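Local atomic coordinates of molybdopterin adenylyltransferase (Pyrococcus furiosus, PDB entry 4LHB), a protein that catalyses the ATP-dependent adenylylation of molybdopterin, releasing diphosphate, in the biosynthesis of the molybdenum or tungsten cofactor. Residues F31-I36 and E57-L62; E84-G89 and R152-F157; K128-E131 and A136-L139. All coordinates share one frame; numbering follows the deposited sequence.

Contact 1 of 3, residues F31-I36 and E57-L62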
ATOM      1  N   PHE C  31       7.032  14.303  29.896  1.00 46.29           N
ATOM      2  CA  PHE C  31       7.149  14.599  28.453  1.00 41.54           C
ATOM      3  C   PHE C  31       6.744  16.025  28.063  1.00 36.38           C
ATOM      4  O   PHE C  31       6.087  16.764  28.816  1.00 33.27           O
ATOM      5  CB  PHE C  31       6.259  13.635  27.672  1.00 35.75           C
ATOM      6  CG  PHE C  31       4.826  13.771  28.019  1.00 30.98           C
ATOM      7  CD1 PHE C  31       4.000  14.628  27.297  1.00 30.92           C
ATOM      8  CD2 PHE C  31       4.312  13.095  29.079  1.00 29.57           C
ATOM      9  CE1 PHE C  31       2.657  14.773  27.621  1.00 30.85           C
ATOM     10  CE2 PHE C  31       2.968  13.244  29.423  1.00 32.88           C
ATOM     11  CZ  PHE C  31       2.129  14.085  28.696  1.00 31.35           C
ATOM     12  N   LYS C  32       7.096  16.377  26.843  1.00 34.35           N
ATOM     13  CA  LYS C  32       6.640  17.629  26.272  1.00 35.32           C
ATOM     14  C   LYS C  32       5.508  17.341  25.287  1.00 35.99           C
ATOM     15  O   LYS C  32       5.493  16.295  24.649  1.00 34.91           O
ATOM     16  CB  LYS C  32       7.811  18.350  25.632  1.00 34.75           C
ATOM     17  CG  LYS C  32       8.740  18.964  26.656  1.00 34.95           C
ATOM     18  CD  LYS C  32      10.190  18.862  26.241  1.00 39.93           C
ATOM     19  CE  LYS C  32      11.068  19.802  27.080  1.00 44.54           C
ATOM     20  NZ  LYS C  32      12.403  20.093  26.469  1.00 46.91           N
ATOM     21  N   PHE C  33       4.532  18.242  25.197  1.00 37.69           N
ATOM     22  CA  PHE C  33       3.475  18.096  24.199  1.00 36.57           C
ATOM     23  C   PHE C  33       3.004  19.335  23.433  1.00 36.35           C
ATOM     24  O   PHE C  33       3.158  20.487  23.882  1.00 37.29           O
ATOM     25  CB  PHE C  33       2.278  17.410  24.794  1.00 35.16           C
ATOM     26  CG  PHE C  33       1.432  18.289  25.615  1.00 36.08           C
ATOM     27  CD1 PHE C  33       0.235  18.790  25.114  1.00 37.94           C
ATOM     28  CD2 PHE C  33       1.800  18.607  26.916  1.00 37.12           C
ATOM     29  CE1 PHE C  33      -0.588  19.592  25.898  1.00 37.65           C
ATOM     30  CE2 PHE C  33       0.985  19.415  27.702  1.00 37.45           C
ATOM     31  CZ  PHE C  33      -0.217  19.906  27.195  1.00 37.68           C
ATOM     32  N   GLY C  34       2.445  19.044  22.250  1.00 34.09           N
ATOM     33  CA  GLY C  34       1.894  20.036  21.345  1.00 33.62           C
ATOM     34  C   GLY C  34       0.447  19.712  21.063  1.00 33.03           C
ATOM     35  O   GLY C  34       0.016  18.564  21.181  1.00 28.60           O
ATOM     36  N   VAL C  35      -0.309  20.739  20.708  1.00 32.50           N
ATOM     37  CA  VAL C  35      -1.704  20.584  20.343  1.00 30.87           C
ATOM     38  C   VAL C  35      -1.921  21.343  19.034  1.00 35.38           C
ATOM     39  O   VAL C  35      -1.397  22.481  18.835  1.00 34.29           O
ATOM     40  CB  VAL C  35      -2.575  21.179  21.441  1.00 30.94           C
ATOM     41  CG1 VAL C  35      -4.049  20.982  21.186  1.00 29.35           C
ATOM     42  CG2 VAL C  35      -2.195  20.566  22.765  1.00 32.79           C
ATOM     43  N   ILE C  36      -2.664  20.719  18.120  1.00 36.22           N
ATOM     44  CA  ILE C  36      -3.020  21.356  16.841  1.00 32.08           C
ATOM     45  C   ILE C  36      -4.513  21.171  16.613  1.00 32.23           C
ATOM     46  O   ILE C  36      -5.000  20.051  16.529  1.00 32.83           O
ATOM     47  CB  ILE C  36      -2.216  20.765  15.684  1.00 28.58           C
ATOM     48  CG1 ILE C  36      -0.716  21.010  15.905  1.00 28.57           C
ATOM     49  CG2 ILE C  36      -2.667  21.383  14.374  1.00 29.25           C
ATOM     50  CD1 ILE C  36       0.268  20.089  15.153  1.00 25.92           C
ATOM     51  N   GLU C  57      -5.396  21.915  28.850  1.00 45.88           N
ATOM     52  CA  GLU C  57      -5.657  21.911  30.272  1.00 48.64           C
ATOM     53  C   GLU C  57      -5.351  20.540  30.807  1.00 50.56           C
ATOM     54  O   GLU C  57      -4.541  20.404  31.713  1.00 51.28           O
ATOM     55  CB  GLU C  57      -7.114  22.250  30.547  1.00 53.84           C
ATOM     56  CG  GLU C  57      -7.423  22.737  31.953  1.00 57.83           C
ATOM     57  CD  GLU C  57      -8.895  23.110  32.104  1.00 65.26           C
ATOM     58  OE1 GLU C  57      -9.191  24.239  32.554  1.00 72.15           O
ATOM     59  OE2 GLU C  57      -9.767  22.281  31.744  1.00 70.41           O
ATOM     60  N   GLU C  58      -5.977  19.523  30.215  1.00 50.49           N
ATOM     61  CA  GLU C  58      -5.881  18.169  30.722  1.00 46.17           C
ATOM     62  C   GLU C  58      -4.492  17.592  30.685  1.00 46.65           C
ATOM     63  O   GLU C  58      -4.061  16.907  31.628  1.00 48.48           O
ATOM     64  CB  GLU C  58      -6.802  17.268  29.960  1.00 46.58           C
ATOM     65  CG  GLU C  58      -8.256  17.560  30.274  1.00 53.28           C
ATOM     66  CD  GLU C  58      -8.709  17.029  31.630  1.00 55.39           C
ATOM     67  OE1 GLU C  58      -7.986  16.238  32.282  1.00 55.75           O
ATOM     68  OE2 GLU C  58      -9.824  17.395  32.025  1.00 64.44           O
ATOM     69  N   LEU C  59      -3.780  17.871  29.609  1.00 42.61           N
ATOM     70  CA  LEU C  59      -2.493  17.245  29.417  1.00 41.44           C
ATOM     71  C   LEU C  59      -1.462  18.014  30.148  1.00 38.19           C
ATOM     72  O   LEU C  59      -0.413  17.460  30.473  1.00 34.20           O
ATOM     73  CB  LEU C  59      -2.114  17.134  27.923  1.00 42.92           C
ATOM     74  CG  LEU C  59      -2.213  15.712  27.402  1.00 44.30           C
ATOM     75  CD1 LEU C  59      -3.491  15.086  27.943  1.00 44.70           C
ATOM     76  CD2 LEU C  59      -2.159  15.692  25.889  1.00 46.11           C
ATOM     77  N   SER C  60      -1.723  19.297  30.372  1.00 37.81           N
ATOM     78  CA  SER C  60      -0.807  20.121  31.172  1.00 39.27           C
ATOM     79  C   SER C  60      -0.659  19.569  32.609  1.00 39.01           C
ATOM     80  O   SER C  60       0.316  19.862  33.279  1.00 39.07           O
ATOM     81  CB  SER C  60      -1.290  21.576  31.253  1.00 40.50           C
ATOM     82  OG  SER C  60      -0.778  22.372  30.211  1.00 42.09           O
ATOM     83  N   LYS C  61      -1.634  18.797  33.075  1.00 38.56           N
ATOM     84  CA  LYS C  61      -1.540  18.094  34.353  1.00 39.37           C
ATOM     85  C   LYS C  61      -0.496  17.011  34.399  1.00 39.42           C
ATOM     86  O   LYS C  61      -0.062  16.664  35.498  1.00 44.51           O
ATOM     87  CB  LYS C  61      -2.875  17.469  34.731  1.00 41.44           C
ATOM     88  CG  LYS C  61      -4.009  18.491  34.864  1.00 44.71           C
ATOM     89  CD  LYS C  61      -5.380  17.805  34.873  1.00 47.71           C
ATOM     90  CE  LYS C  61      -6.512  18.820  35.039  1.00 48.67           C
ATOM     91  NZ  LYS C  61      -7.801  18.058  35.008  1.00 46.96           N
ATOM     92  N   LEU C  62      -0.089  16.496  33.227  1.00 38.54           N
ATOM     93  CA  LEU C  62       0.875  15.375  33.070  1.00 35.65           C
ATOM     94  C   LEU C  62       2.236  15.758  32.350  1.00 36.47           C
ATOM     95  O   LEU C  62       3.324  15.283  32.728  1.00 40.12           O
ATOM     96  CB  LEU C  62       0.153  14.239  32.337  1.00 38.10           C
ATOM     97  CG  LEU C  62      -0.488  12.973  32.963  1.00 40.98           C
ATOM     98  CD1 LEU C  62      -0.839  13.128  34.423  1.00 37.26           C
ATOM     99  CD2 LEU C  62      -1.687  12.435  32.172  1.00 33.92           C
TER
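Phe-31 meets Leu-62 across the contact. Its ring comes obliquely to the backbone of Leu-62, and Phe-31 CZ lies 4.1 Å from Leu-62 CB. The carbonyl oxygen of Leu-62 is near the same ring but bonds to the hydroxyl of Thr-30. Val-177 and Leu-181 of helix 163-184 also pack on Phe-31. Two residues on is Phe-33, whose CB sits at the edge of the Phe-31 ring, in its plane. The two segments belong to a beta-alpha-beta crossover: strand 32-38 leads through helix 51-60 into the parallel neighbour strand 64-71. Phe-33 reaches from strand to helix. Its CG lies between the backbone N and the carbonyl carbon (chi1 79°), and the ring meets helix 51-60 at Leu-59. There Leu-59 CB stands over one face in a CH-pi contact, 3.7 Å from the ring centroid and 22° off the normal. The contact is offset toward the rim, where Phe-33 CZ is 3.4 Å from Leu-59 CB. Leu-59 CD2 lies further back along the same side of the ring, 4.0 Å from Phe-33 CD1. Phe-33 CZ also comes obliquely to the backbone N of Ser-60, at 3.6 Å.

Contact 2 of 3, residues E84-G89 and R152-F157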
ATOM      1  N   GLU C  84       6.569  21.737  13.550  1.00 35.33           N
ATOM      2  CA  GLU C  84       6.944  22.794  14.461  1.00 38.69           C
ATOM      3  C   GLU C  84       6.786  22.316  15.926  1.00 33.69           C
ATOM      4  O   GLU C  84       7.640  22.564  16.738  1.00 31.91           O
ATOM      5  CB  GLU C  84       6.097  24.049  14.233  1.00 42.15           C
ATOM      6  CG  GLU C  84       6.569  24.935  13.098  1.00 44.43           C
ATOM      7  CD  GLU C  84       5.794  26.247  13.004  1.00 43.22           C
ATOM      8  OE1 GLU C  84       6.380  27.180  12.469  1.00 43.47           O
ATOM      9  OE2 GLU C  84       4.625  26.349  13.431  1.00 40.90           O
ATOM     10  N   ALA C  85       5.678  21.666  16.231  1.00 30.11           N
ATOM     11  CA  ALA C  85       5.484  21.066  17.527  1.00 30.70           C
ATOM     12  C   ALA C  85       6.688  20.165  17.836  1.00 30.13           C
ATOM     13  O   ALA C  85       7.301  20.258  18.899  1.00 29.28           O
ATOM     14  CB  ALA C  85       4.166  20.273  17.581  1.00 25.99           C
ATOM     15  N   ILE C  86       7.066  19.333  16.873  1.00 29.73           N
ATOM     16  CA  ILE C  86       8.157  18.438  17.079  1.00 27.60           C
ATOM     17  C   ILE C  86       9.472  19.200  17.241  1.00 30.10           C
ATOM     18  O   ILE C  86      10.271  18.835  18.065  1.00 33.36           O
ATOM     19  CB  ILE C  86       8.230  17.359  15.988  1.00 25.55           C
ATOM     20  CG1 ILE C  86       7.055  16.401  16.095  1.00 25.22           C
ATOM     21  CG2 ILE C  86       9.498  16.541  16.088  1.00 24.28           C
ATOM     22  CD1 ILE C  86       6.888  15.526  14.860  1.00 24.72           C
ATOM     23  N   LYS C  87       9.725  20.223  16.446  1.00 33.16           N
ATOM     24  CA  LYS C  87      11.001  20.939  16.554  1.00 35.11           C
ATOM     25  C   LYS C  87      11.083  21.625  17.909  1.00 36.37           C
ATOM     26  O   LYS C  87      12.144  21.681  18.496  1.00 34.92           O
ATOM     27  CB  LYS C  87      11.213  21.986  15.466  1.00 36.81           C
ATOM     28  CG  LYS C  87      12.663  22.436  15.351  1.00 39.88           C
ATOM     29  CD  LYS C  87      12.790  23.821  14.757  1.00 42.46           C
ATOM     30  CE  LYS C  87      14.241  24.304  14.723  1.00 46.87           C
ATOM     31  NZ  LYS C  87      14.880  24.252  13.376  1.00 54.03           N
ATOM     32  N   SER C  88       9.964  22.104  18.427  1.00 34.48           N
ATOM     33  CA  SER C  88       9.953  22.658  19.777  1.00 38.86           C
ATOM     34  C   SER C  88      10.196  21.670  20.917  1.00 41.16           C
ATOM     35  O   SER C  88       9.954  22.039  22.059  1.00 43.52           O
ATOM     36  CB  SER C  88       8.585  23.237  20.042  1.00 36.38           C
ATOM     37  OG  SER C  88       8.301  24.093  19.012  1.00 39.97           O
ATOM     38  N   GLY C  89      10.532  20.414  20.595  1.00 42.40           N
ATOM     39  CA  GLY C  89      10.796  19.358  21.562  1.00 37.24           C
ATOM     40  C   GLY C  89       9.601  18.524  21.986  1.00 42.09           C
ATOM     41  O   GLY C  89       9.737  17.706  22.906  1.00 44.97           O
ATOM     42  N   ARG C 152      15.264   9.379  18.469  1.00 47.43           N
ATOM     43  CA  ARG C 152      14.017  10.049  18.933  1.00 37.20           C
ATOM     44  C   ARG C 152      12.653   9.421  18.475  1.00 33.86           C
ATOM     45  O   ARG C 152      12.587   8.840  17.423  1.00 37.06           O
ATOM     46  CB  ARG C 152      14.110  11.534  18.567  1.00 34.44           C
ATOM     47  CG  ARG C 152      13.007  12.384  19.138  1.00 35.60           C
ATOM     48  CD  ARG C 152      13.251  13.876  18.883  1.00 34.95           C
ATOM     49  NE  ARG C 152      12.107  14.648  19.381  1.00 32.32           N
ATOM     50  CZ  ARG C 152      11.834  15.906  19.067  1.00 33.27           C
ATOM     51  NH1 ARG C 152      12.609  16.585  18.238  1.00 34.74           N
ATOM     52  NH2 ARG C 152      10.755  16.495  19.574  1.00 35.44           N
ATOM     53  N   ILE C 153      11.591   9.575  19.277  1.00 30.68           N
ATOM     54  CA  ILE C 153      10.252   8.980  19.092  1.00 27.98           C
ATOM     55  C   ILE C 153       9.296  10.093  19.256  1.00 25.86           C
ATOM     56  O   ILE C 153       9.528  10.943  20.082  1.00 23.38           O
ATOM     57  CB  ILE C 153       9.950   7.928  20.218  1.00 30.78           C
ATOM     58  CG1 ILE C 153      10.085   6.555  19.625  1.00 34.85           C
ATOM     59  CG2 ILE C 153       8.578   8.033  20.891  1.00 25.03           C
ATOM     60  CD1 ILE C 153      11.298   6.435  18.736  1.00 37.09           C
ATOM     61  N   VAL C 154       8.234  10.130  18.462  1.00 26.13           N
ATOM     62  CA  VAL C 154       7.131  11.071  18.709  1.00 24.17           C
ATOM     63  C   VAL C 154       5.826  10.335  18.612  1.00 23.57           C
ATOM     64  O   VAL C 154       5.675   9.484  17.765  1.00 24.11           O
ATOM     65  CB  VAL C 154       7.143  12.285  17.758  1.00 23.91           C
ATOM     66  CG1 VAL C 154       5.970  13.204  18.046  1.00 20.46           C
ATOM     67  CG2 VAL C 154       8.442  13.080  17.917  1.00 24.32           C
ATOM     68  N   VAL C 155       4.879  10.640  19.485  1.00 23.69           N
ATOM     69  CA  VAL C 155       3.637   9.898  19.495  1.00 23.44           C
ATOM     70  C   VAL C 155       2.625  10.917  19.057  1.00 25.05           C
ATOM     71  O   VAL C 155       2.599  12.024  19.601  1.00 25.31           O
ATOM     72  CB  VAL C 155       3.252   9.349  20.906  1.00 22.92           C
ATOM     73  CG1 VAL C 155       1.898   8.624  20.891  1.00 20.84           C
ATOM     74  CG2 VAL C 155       4.325   8.391  21.396  1.00 24.05           C
ATOM     75  N   VAL C 156       1.793  10.548  18.090  1.00 24.14           N
ATOM     76  CA  VAL C 156       0.781  11.464  17.575  1.00 24.66           C
ATOM     77  C   VAL C 156      -0.574  10.799  17.723  1.00 24.53           C
ATOM     78  O   VAL C 156      -0.732   9.649  17.374  1.00 26.59           O
ATOM     79  CB  VAL C 156       1.049  11.850  16.076  1.00 24.97           C
ATOM     80  CG1 VAL C 156      -0.012  12.864  15.577  1.00 21.72           C
ATOM     81  CG2 VAL C 156       2.504  12.328  15.912  1.00 20.25           C
ATOM     82  N   PHE C 157      -1.494  11.514  18.345  1.00 24.81           N
ATOM     83  CA  PHE C 157      -2.850  11.109  18.497  1.00 26.59           C
ATOM     84  C   PHE C 157      -3.664  12.091  17.612  1.00 28.74           C
ATOM     85  O   PHE C 157      -3.443  13.334  17.642  1.00 28.08           O
ATOM     86  CB  PHE C 157      -3.274  11.304  19.970  1.00 27.31           C
ATOM     87  CG  PHE C 157      -2.571  10.403  20.945  1.00 27.38           C
ATOM     88  CD1 PHE C 157      -3.016   9.105  21.166  1.00 26.90           C
ATOM     89  CD2 PHE C 157      -1.478  10.857  21.670  1.00 27.41           C
ATOM     90  CE1 PHE C 157      -2.340   8.281  22.061  1.00 26.50           C
ATOM     91  CE2 PHE C 157      -0.828  10.038  22.584  1.00 26.01           C
ATOM     92  CZ  PHE C 157      -1.240   8.755  22.765  1.00 24.02           C
TER
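Arg-152 reaches the end of helix 75-87 and bonds to the carbonyl oxygen of Ile-86. Its side chain is extended from CG to NE, with CG anti to the backbone N (chi1 -172°), which carries the guanidinium across to the helix. Arg-152 NH2 donates to Ile-86 O at 2.8 Å, with an N-H...O angle of 151°. The oxygen lies at the edge of the guanidinium, in its plane, and NH2 meets a lone pair in the carbonyl plane. Arg-152 NH1 adds a weak bond to Ile-86 O at 3.2 Å. The same oxygen accepts from Gly-89 N at 3.0 Å. Gly-89, with positive phi, is the C-prime residue of the Schellman motif that ends the helix. Arg-152 NH2 has a second acceptor in Ala-90 O. A leucine in place of Arg-152 would probably leave Ile-86 O with Gly-89 N alone of the donors described here, and Ala-90 O without this partner. Earlier in the turn, Glu-84 O takes Ser-88 N and Ser-88 OG from opposite faces of its plane. Ile-86 CG2 lies over a guanidinium face, 3.7 Å from Arg-152 NH2, while Ile-86 CG1 packs 3.9 Å from Val-154 CG1. Ile-76 of a second subunit packs on Ile-86, Arg-152 and Val-154. Through Ile-86, helix 75-87 rests against strand 153-159, which lies between strands 92-96 and 143-148.

Contact 3 of 3, residues K128-E131 and A136-L139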
ATOM      1  N   LYS C 128     -14.890   2.730  23.609  1.00 44.06           N
ATOM      2  CA  LYS C 128     -15.414   3.558  24.682  1.00 50.95           C
ATOM      3  C   LYS C 128     -16.563   4.420  24.151  1.00 52.22           C
ATOM      4  O   LYS C 128     -17.598   4.547  24.790  1.00 63.38           O
ATOM      5  CB  LYS C 128     -14.318   4.442  25.311  1.00 54.98           C
ATOM      6  CG  LYS C 128     -14.757   5.213  26.562  1.00 59.96           C
ATOM      7  CD  LYS C 128     -15.025   4.297  27.763  1.00 61.40           C
ATOM      8  CE  LYS C 128     -15.623   5.031  28.976  1.00 62.23           C
ATOM      9  NZ  LYS C 128     -17.116   4.922  29.081  1.00 61.00           N
ATOM     10  N   SER C 129     -16.381   5.006  22.973  1.00 53.67           N
ATOM     11  CA  SER C 129     -17.363   5.908  22.388  1.00 48.91           C
ATOM     12  C   SER C 129     -18.681   5.239  22.114  1.00 49.59           C
ATOM     13  O   SER C 129     -19.717   5.879  22.174  1.00 46.13           O
ATOM     14  CB  SER C 129     -16.846   6.479  21.080  1.00 50.19           C
ATOM     15  OG  SER C 129     -15.854   7.439  21.333  1.00 57.02           O
ATOM     16  N   TYR C 130     -18.644   3.961  21.769  1.00 53.27           N
ATOM     17  CA  TYR C 130     -19.858   3.243  21.470  1.00 58.53           C
ATOM     18  C   TYR C 130     -20.869   3.350  22.617  1.00 61.63           C
ATOM     19  O   TYR C 130     -22.055   3.422  22.380  1.00 66.77           O
ATOM     20  CB  TYR C 130     -19.528   1.799  21.152  1.00 59.57           C
ATOM     21  CG  TYR C 130     -20.714   0.934  20.846  1.00 67.38           C
ATOM     22  CD1 TYR C 130     -20.944   0.447  19.554  1.00 74.40           C
ATOM     23  CD2 TYR C 130     -21.599   0.563  21.855  1.00 74.32           C
ATOM     24  CE1 TYR C 130     -22.042  -0.379  19.280  1.00 78.61           C
ATOM     25  CE2 TYR C 130     -22.693  -0.250  21.598  1.00 83.23           C
ATOM     26  CZ  TYR C 130     -22.916  -0.727  20.319  1.00 83.43           C
ATOM     27  OH  TYR C 130     -24.014  -1.539  20.125  1.00 76.06           O
ATOM     28  N   GLU C 131     -20.406   3.385  23.855  1.00 69.19           N
ATOM     29  CA  GLU C 131     -21.316   3.499  24.996  1.00 72.31           C
ATOM     30  C   GLU C 131     -22.125   4.809  24.954  1.00 69.68           C
ATOM     31  O   GLU C 131     -23.301   4.813  25.316  1.00 72.41           O
ATOM     32  CB  GLU C 131     -20.547   3.399  26.317  1.00 74.00           C
ATOM     33  CG  GLU C 131     -19.750   2.107  26.489  1.00 80.42           C
ATOM     34  CD  GLU C 131     -18.698   2.187  27.601  1.00 88.20           C
ATOM     35  OE1 GLU C 131     -18.725   3.149  28.419  1.00 78.28           O
ATOM     36  OE2 GLU C 131     -17.832   1.275  27.657  1.00 90.22           O
ATOM     37  N   ALA C 136     -23.318   5.232  15.774  1.00 40.02           N
ATOM     38  CA  ALA C 136     -22.705   6.419  15.184  1.00 36.74           C
ATOM     39  C   ALA C 136     -21.205   6.247  15.116  1.00 37.06           C
ATOM     40  O   ALA C 136     -20.559   7.034  14.442  1.00 35.54           O
ATOM     41  CB  ALA C 136     -23.040   7.704  15.962  1.00 32.58           C
ATOM     42  N   THR C 137     -20.628   5.268  15.827  1.00 38.85           N
ATOM     43  CA  THR C 137     -19.164   5.103  15.807  1.00 37.98           C
ATOM     44  C   THR C 137     -18.633   4.664  14.432  1.00 38.44           C
ATOM     45  O   THR C 137     -17.442   4.736  14.163  1.00 43.11           O
ATOM     46  CB  THR C 137     -18.637   4.154  16.902  1.00 38.80           C
ATOM     47  OG1 THR C 137     -19.532   3.044  17.063  1.00 40.91           O
ATOM     48  CG2 THR C 137     -18.431   4.910  18.240  1.00 36.70           C
ATOM     49  N   VAL C 138     -19.525   4.236  13.558  1.00 38.19           N
ATOM     50  CA  VAL C 138     -19.182   3.899  12.166  1.00 37.97           C
ATOM     51  C   VAL C 138     -18.514   5.099  11.462  1.00 38.59           C
ATOM     52  O   VAL C 138     -17.665   4.900  10.594  1.00 37.62           O
ATOM     53  CB  VAL C 138     -20.451   3.340  11.445  1.00 36.55           C
ATOM     54  CG1 VAL C 138     -20.369   3.381   9.934  1.00 35.38           C
ATOM     55  CG2 VAL C 138     -20.708   1.919  11.944  1.00 35.45           C
ATOM     56  N   LEU C 139     -18.864   6.323  11.877  1.00 36.44           N
ATOM     57  CA  LEU C 139     -18.216   7.529  11.389  1.00 37.82           C
ATOM     58  C   LEU C 139     -17.011   7.956  12.202  1.00 43.71           C
ATOM     59  O   LEU C 139     -16.267   8.816  11.758  1.00 47.91           O
ATOM     60  CB  LEU C 139     -19.203   8.707  11.361  1.00 36.51           C
ATOM     61  CG  LEU C 139     -20.227   8.580  10.249  1.00 35.99           C
ATOM     62  CD1 LEU C 139     -21.274   9.644  10.352  1.00 34.38           C
ATOM     63  CD2 LEU C 139     -19.516   8.648   8.919  1.00 36.88           C
TER
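The turn that follows helix 121-133 folds back on the helix, and Thr-137 meets Ser-129 and Tyr-130 there. The methyl of Thr-137 does most of the touching. Thr-137 CG2 lies 3.6 Å from Ser-129 CB and 3.7 Å from the backbone N of Tyr-130. It therefore packs against the helix backbone as well as a side chain. The hydroxyl branch lies by the Tyr-130 side chain: Thr-137 OG1 is 3.9 Å from Tyr-130 CD1 and approaches the ring obliquely. The Tyr-130 and Thr-137 side chains run at about a right angle to each other.

The contact packs a 3-10 segment against the helix that precedes it. Only four residues separate the two segments, and residues 136-138 belong to a 3-10 segment that begins earlier, on the way to strand 143-148. Leu-139 N bonds to Ala-136 O at 3.2 Å, in keeping with that tighter winding. No hydrogen bond crosses between the segments, and the hydroxyls of Ser-129 and Thr-137 each bond to a backbone carbonyl. Ser-129 OG bonds to Phe-125 O, one turn back in its own helix. Thr-137 OG1 bonds to Gly-134 O in the connecting turn. With OG1 between the backbone N and the carbonyl carbon (chi1 39°), the methyl is left to face the helix.

The site lies at subunit interfaces. Val-124 of a fourth subunit packs on Thr-137 and Val-138, and Val-138 makes backbone hydrogen bonds to that subunit. Tyr-130 of a third subunit packs on Glu-131.

In the fold
Contacts 1 and 2 share the central mixed sheet, with centres about 12 Å apart. They touch where Lys-32 CB lies 3.4 Å from Gly-89 O. Contact 1 joins helix 51-60 to strand 32-38, and contact 2 joins helix 75-87 to strand 153-159. Strand 92-96 runs between those two strands. Contact 1 closes before contact 2 opens. Contact 3 is nested in the loop that contact 2 closes, yet its centre is about 28 Å from that of contact 2 and about 25 Å from that of contact 1. The first two hold helices on the core sheet, while contact 3 lies on the periphery. Contacts 2 and 3 border other subunits of the hexamer; no other chain touches contact 1.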